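TRNA (cytosine(38)-C(5))-methyltransferase (Schizosaccharomyces pombe, PDB 6FDF) methylates carbon 5 of cytosine 38 in the anticodon loop of tRNA(Asp), and less efficiently of tRNA(Glu), using S-adenosyl-L-methionine as methyl donor. Local coordinates at residues Leu143-Leu155 / Trp169-Ile183. Numbering follows the deposited sequence.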
# COMPACT_ATOMS: atom_id res chain seq x y z
N LEU A 143 -2.50 20.76 9.63
CA LEU A 143 -1.26 20.92 8.88
C LEU A 143 -1.08 22.37 8.43
O LEU A 143 0.00 22.95 8.57
CB LEU A 143 -1.22 19.97 7.69
CG LEU A 143 -1.11 18.47 8.01
CD1 LEU A 143 -0.95 17.65 6.73
CD2 LEU A 143 0.04 18.21 8.97
N ARG A 144 -2.14 22.97 7.86
CA ARG A 144 -2.09 24.38 7.50
C ARG A 144 -1.77 25.26 8.71
O ARG A 144 -0.93 26.16 8.62
CB ARG A 144 -3.42 24.81 6.87
CG ARG A 144 -3.58 26.32 6.71
CD ARG A 144 -4.97 26.73 6.21
NE ARG A 144 -5.99 26.74 7.25
CZ ARG A 144 -7.04 25.93 7.28
NH1 ARG A 144 -7.23 25.05 6.31
NH2 ARG A 144 -7.92 26.01 8.27
N ASN A 145 -2.40 24.99 9.85
CA ASN A 145 -2.15 25.79 11.04
C ASN A 145 -0.75 25.60 11.59
O ASN A 145 -0.20 26.52 12.21
CB ASN A 145 -3.20 25.48 12.11
CG ASN A 145 -4.55 26.07 11.78
OD1 ASN A 145 -4.67 26.93 10.91
ND2 ASN A 145 -5.58 25.61 12.48
N CYS A 146 -0.15 24.43 11.39
CA CYS A 146 1.22 24.19 11.82
C CYS A 146 2.25 24.53 10.75
O CYS A 146 3.41 24.13 10.87
CB CYS A 146 1.39 22.74 12.27
SG CYS A 146 0.58 22.36 13.85
N GLY A 147 1.86 25.27 9.72
CA GLY A 147 2.82 25.82 8.78
C GLY A 147 3.24 24.90 7.65
O GLY A 147 4.22 25.19 6.97
N TYR A 148 2.52 23.80 7.43
CA TYR A 148 2.86 22.88 6.35
C TYR A 148 2.27 23.33 5.03
O TYR A 148 1.16 23.88 4.96
CB TYR A 148 2.39 21.46 6.66
CG TYR A 148 3.17 20.79 7.76
CD1 TYR A 148 2.82 20.96 9.10
CD2 TYR A 148 4.28 20.00 7.46
CE1 TYR A 148 3.54 20.35 10.10
CE2 TYR A 148 5.01 19.38 8.47
CZ TYR A 148 4.63 19.57 9.79
OH TYR A 148 5.33 18.97 10.81
N ASN A 149 3.02 23.07 3.96
CA ASN A 149 2.55 23.17 2.58
C ASN A 149 2.16 21.76 2.15
O ASN A 149 3.02 20.88 2.04
CB ASN A 149 3.65 23.74 1.69
CG ASN A 149 3.18 24.06 0.28
OD1 ASN A 149 2.41 23.30 -0.32
ND2 ASN A 149 3.65 25.18 -0.27
N LEU A 150 0.86 21.53 1.96
CA LEU A 150 0.32 20.21 1.64
C LEU A 150 -0.13 20.16 0.19
O LEU A 150 -0.90 21.02 -0.26
CB LEU A 150 -0.86 19.87 2.56
CG LEU A 150 -1.61 18.56 2.28
CD1 LEU A 150 -0.77 17.35 2.62
CD2 LEU A 150 -2.94 18.53 3.03
N ILE A 151 0.34 19.14 -0.54
CA ILE A 151 -0.22 18.81 -1.84
C ILE A 151 -0.79 17.40 -1.76
O ILE A 151 -0.35 16.58 -0.95
CB ILE A 151 0.81 18.92 -2.98
CG1 ILE A 151 1.98 17.97 -2.75
CG2 ILE A 151 1.29 20.36 -3.11
CD1 ILE A 151 2.89 17.83 -3.97
N GLU A 152 -1.81 17.13 -2.58
CA GLU A 152 -2.47 15.83 -2.53
C GLU A 152 -2.96 15.44 -3.92
O GLU A 152 -3.13 16.29 -4.80
CB GLU A 152 -3.63 15.82 -1.52
CG GLU A 152 -4.72 16.84 -1.78
CD GLU A 152 -5.74 16.87 -0.66
OE1 GLU A 152 -5.55 17.65 0.30
OE2 GLU A 152 -6.74 16.13 -0.74
N GLY A 153 -3.19 14.15 -4.10
CA GLY A 153 -3.71 13.65 -5.36
C GLY A 153 -4.01 12.17 -5.28
O GLY A 153 -3.66 11.49 -4.31
N ILE A 154 -4.69 11.69 -6.32
CA ILE A 154 -5.01 10.27 -6.47
C ILE A 154 -4.13 9.71 -7.58
O ILE A 154 -4.07 10.27 -8.68
CB ILE A 154 -6.50 10.06 -6.81
CG1 ILE A 154 -7.39 10.82 -5.83
CG2 ILE A 154 -6.84 8.57 -6.83
CD1 ILE A 154 -7.38 10.26 -4.44
N LEU A 155 -3.46 8.59 -7.29
CA LEU A 155 -2.54 7.96 -8.22
C LEU A 155 -2.76 6.46 -8.19
O LEU A 155 -3.07 5.88 -7.15
CB LEU A 155 -1.08 8.29 -7.90
CG LEU A 155 -0.68 9.77 -7.96
CD1 LEU A 155 0.67 9.99 -7.28
CD2 LEU A 155 -0.63 10.24 -9.41
N TRP A 169 -5.12 7.72 -2.44
CA TRP A 169 -4.88 9.12 -2.12
C TRP A 169 -3.53 9.26 -1.44
O TRP A 169 -3.14 8.41 -0.64
CB TRP A 169 -5.98 9.65 -1.20
CG TRP A 169 -5.82 11.08 -0.77
CD1 TRP A 169 -6.33 12.18 -1.39
CD2 TRP A 169 -5.13 11.55 0.39
NE1 TRP A 169 -5.99 13.32 -0.69
CE2 TRP A 169 -5.25 12.96 0.41
CE3 TRP A 169 -4.41 10.92 1.42
CZ2 TRP A 169 -4.68 13.75 1.41
CZ3 TRP A 169 -3.85 11.71 2.42
CH2 TRP A 169 -3.99 13.11 2.40
N TYR A 170 -2.82 10.34 -1.77
CA TYR A 170 -1.54 10.66 -1.15
C TYR A 170 -1.52 12.12 -0.73
O TYR A 170 -1.94 13.00 -1.50
CB TYR A 170 -0.37 10.41 -2.10
CG TYR A 170 -0.26 8.99 -2.56
CD1 TYR A 170 0.48 8.06 -1.86
CD2 TYR A 170 -0.88 8.58 -3.75
CE1 TYR A 170 0.60 6.76 -2.30
CE2 TYR A 170 -0.77 7.28 -4.19
CZ TYR A 170 -0.03 6.38 -3.46
OH TYR A 170 0.08 5.08 -3.90
N GLY A 171 -1.04 12.37 0.48
CA GLY A 171 -0.75 13.71 0.94
C GLY A 171 0.73 13.87 1.22
O GLY A 171 1.31 13.07 1.95
N LEU A 172 1.35 14.87 0.60
CA LEU A 172 2.76 15.19 0.81
C LEU A 172 2.84 16.57 1.44
O LEU A 172 2.30 17.53 0.87
CB LEU A 172 3.53 15.17 -0.52
CG LEU A 172 3.99 13.82 -1.10
CD1 LEU A 172 2.81 12.91 -1.40
CD2 LEU A 172 4.82 14.05 -2.35
N ALA A 173 3.50 16.67 2.59
CA ALA A 173 3.55 17.93 3.34
C ALA A 173 4.99 18.31 3.64
O ALA A 173 5.76 17.47 4.11
CB ALA A 173 2.75 17.82 4.65
N ARG A 174 5.35 19.56 3.35
CA ARG A 174 6.64 20.13 3.72
C ARG A 174 6.42 21.28 4.68
O ARG A 174 5.64 22.20 4.39
CB ARG A 174 7.41 20.65 2.50
CG ARG A 174 7.78 19.62 1.46
CD ARG A 174 8.34 20.32 0.24
NE ARG A 174 8.89 19.39 -0.75
CZ ARG A 174 9.20 19.75 -1.99
NH1 ARG A 174 9.68 18.85 -2.85
NH2 ARG A 174 9.03 21.01 -2.39
N LEU A 175 7.11 21.25 5.82
CA LEU A 175 7.05 22.34 6.78
C LEU A 175 7.69 23.61 6.22
O LEU A 175 8.79 23.56 5.65
CB LEU A 175 7.75 21.93 8.07
CG LEU A 175 7.71 22.91 9.24
CD1 LEU A 175 6.30 23.06 9.79
CD2 LEU A 175 8.66 22.45 10.32
N ASN A 176 7.00 24.74 6.38
CA ASN A 176 7.52 26.07 6.04
C ASN A 176 8.14 26.12 4.65
O ASN A 176 9.26 26.61 4.45
CB ASN A 176 8.52 26.55 7.10
CG ASN A 176 7.91 26.66 8.49
OD1 ASN A 176 8.54 26.32 9.49
ND2 ASN A 176 6.68 27.16 8.56
N PHE A 177 7.41 25.63 3.65
CA PHE A 177 7.86 25.65 2.26
C PHE A 177 6.97 26.60 1.47
O PHE A 177 5.75 26.43 1.43
CB PHE A 177 7.83 24.25 1.65
CG PHE A 177 8.14 24.24 0.18
CD1 PHE A 177 9.44 24.37 -0.27
CD2 PHE A 177 7.13 24.10 -0.76
CE1 PHE A 177 9.73 24.37 -1.62
CE2 PHE A 177 7.41 24.09 -2.11
CZ PHE A 177 8.72 24.22 -2.54
N LYS A 178 7.59 27.59 0.82
CA LYS A 178 6.87 28.66 0.13
C LYS A 178 7.08 28.64 -1.38
O LYS A 178 6.68 29.59 -2.06
CB LYS A 178 7.29 30.02 0.69
CG LYS A 178 7.02 30.20 2.18
CD LYS A 178 5.56 29.95 2.52
CE LYS A 178 5.26 30.28 3.98
NZ LYS A 178 6.09 29.47 4.92
N GLY A 179 7.69 27.58 -1.91
CA GLY A 179 7.93 27.47 -3.33
C GLY A 179 6.76 26.87 -4.08
O GLY A 179 5.62 26.87 -3.61
N GLU A 180 7.06 26.33 -5.26
CA GLU A 180 6.04 25.78 -6.14
C GLU A 180 6.31 24.30 -6.35
O GLU A 180 7.44 23.90 -6.65
CB GLU A 180 6.03 26.52 -7.49
CG GLU A 180 5.66 27.99 -7.39
CD GLU A 180 4.18 28.21 -7.11
OE1 GLU A 180 3.36 27.35 -7.49
OE2 GLU A 180 3.84 29.26 -6.51
N TRP A 181 5.27 23.49 -6.18
CA TRP A 181 5.36 22.07 -6.47
C TRP A 181 3.96 21.54 -6.74
O TRP A 181 2.96 22.20 -6.44
CB TRP A 181 6.04 21.26 -5.35
CG TRP A 181 5.37 21.27 -3.99
CD1 TRP A 181 4.58 22.26 -3.46
CD2 TRP A 181 5.45 20.25 -3.00
NE1 TRP A 181 4.16 21.90 -2.19
CE2 TRP A 181 4.69 20.67 -1.89
CE3 TRP A 181 6.10 19.01 -2.94
CZ2 TRP A 181 4.55 19.89 -0.74
CZ3 TRP A 181 5.96 18.24 -1.80
CH2 TRP A 181 5.19 18.68 -0.71
N SER A 182 3.91 20.35 -7.33
CA SER A 182 2.65 19.74 -7.72
C SER A 182 2.82 18.23 -7.67
O SER A 182 3.90 17.71 -7.99
CB SER A 182 2.23 20.17 -9.13
OG SER A 182 1.14 19.39 -9.60
N ILE A 183 1.76 17.54 -7.28
CA ILE A 183 1.78 16.08 -7.25
C ILE A 183 2.11 15.52 -8.63
O ILE A 183 2.72 14.45 -8.74
CB ILE A 183 0.44 15.54 -6.71
CG1 ILE A 183 0.57 14.08 -6.29
CG2 ILE A 183 -0.68 15.74 -7.73
CD1 ILE A 183 0.98 13.91 -4.85
O HOH W 1 4.58 26.17 4.47
O HOH W 2 -0.85 4.43 -6.21
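Trp169 NE1 hydrogen-bonds to Glu152 OE2 (2.9 Å), which lies near the ring plane but is met from above the carboxylate plane; Glu152 OE1 forms a salt bridge with Arg140. Ile154 CD1 touches the indole edge. Tyr170 exchanges backbone hydrogen bonds with Gly153, and its hydroxyl reaches Leu155 O through a water. Gly171 leaves room for the Trp169 ring; Leu172 and Ile151 form a reciprocal backbone hydrogen-bonded pair. Strand 168-175, antiparallel to both neighbours, lies between 121-127 and outermost 148-155, giving the 3-2-1-4-5-7-6 order of the class I SAM-dependent methyltransferase fold. Ala173 CB packs on Tyr148 CD2 (3.9 Å), and Leu175 CD1 sits over the Tyr148 ring. Asn176 N closes the pairing on Gly147 O. Phe177 O accepts Asn149 ND2 at 3.0 Å. Trp181 NE1 makes a nearly straight hydrogen bond (2.9 Å, 173°) to Asn149 OD1, in the indole plane, standing above the amide plane and off any lone pair. One indole face meets Ile151 CD1, the other the Arg174 guanidinium, whose NH1 and NE hydrogen-bond to Leu327 O and Leu328 O of helix 318-328. A leucine in place of Trp181 would probably leave Asn149 OD1 without this donor and remove the flat surface between Ile151 CD1 and Arg174. Ile183 CB packs on Ile151 CD1 (4.3 Å), its side chain also touching Leu324.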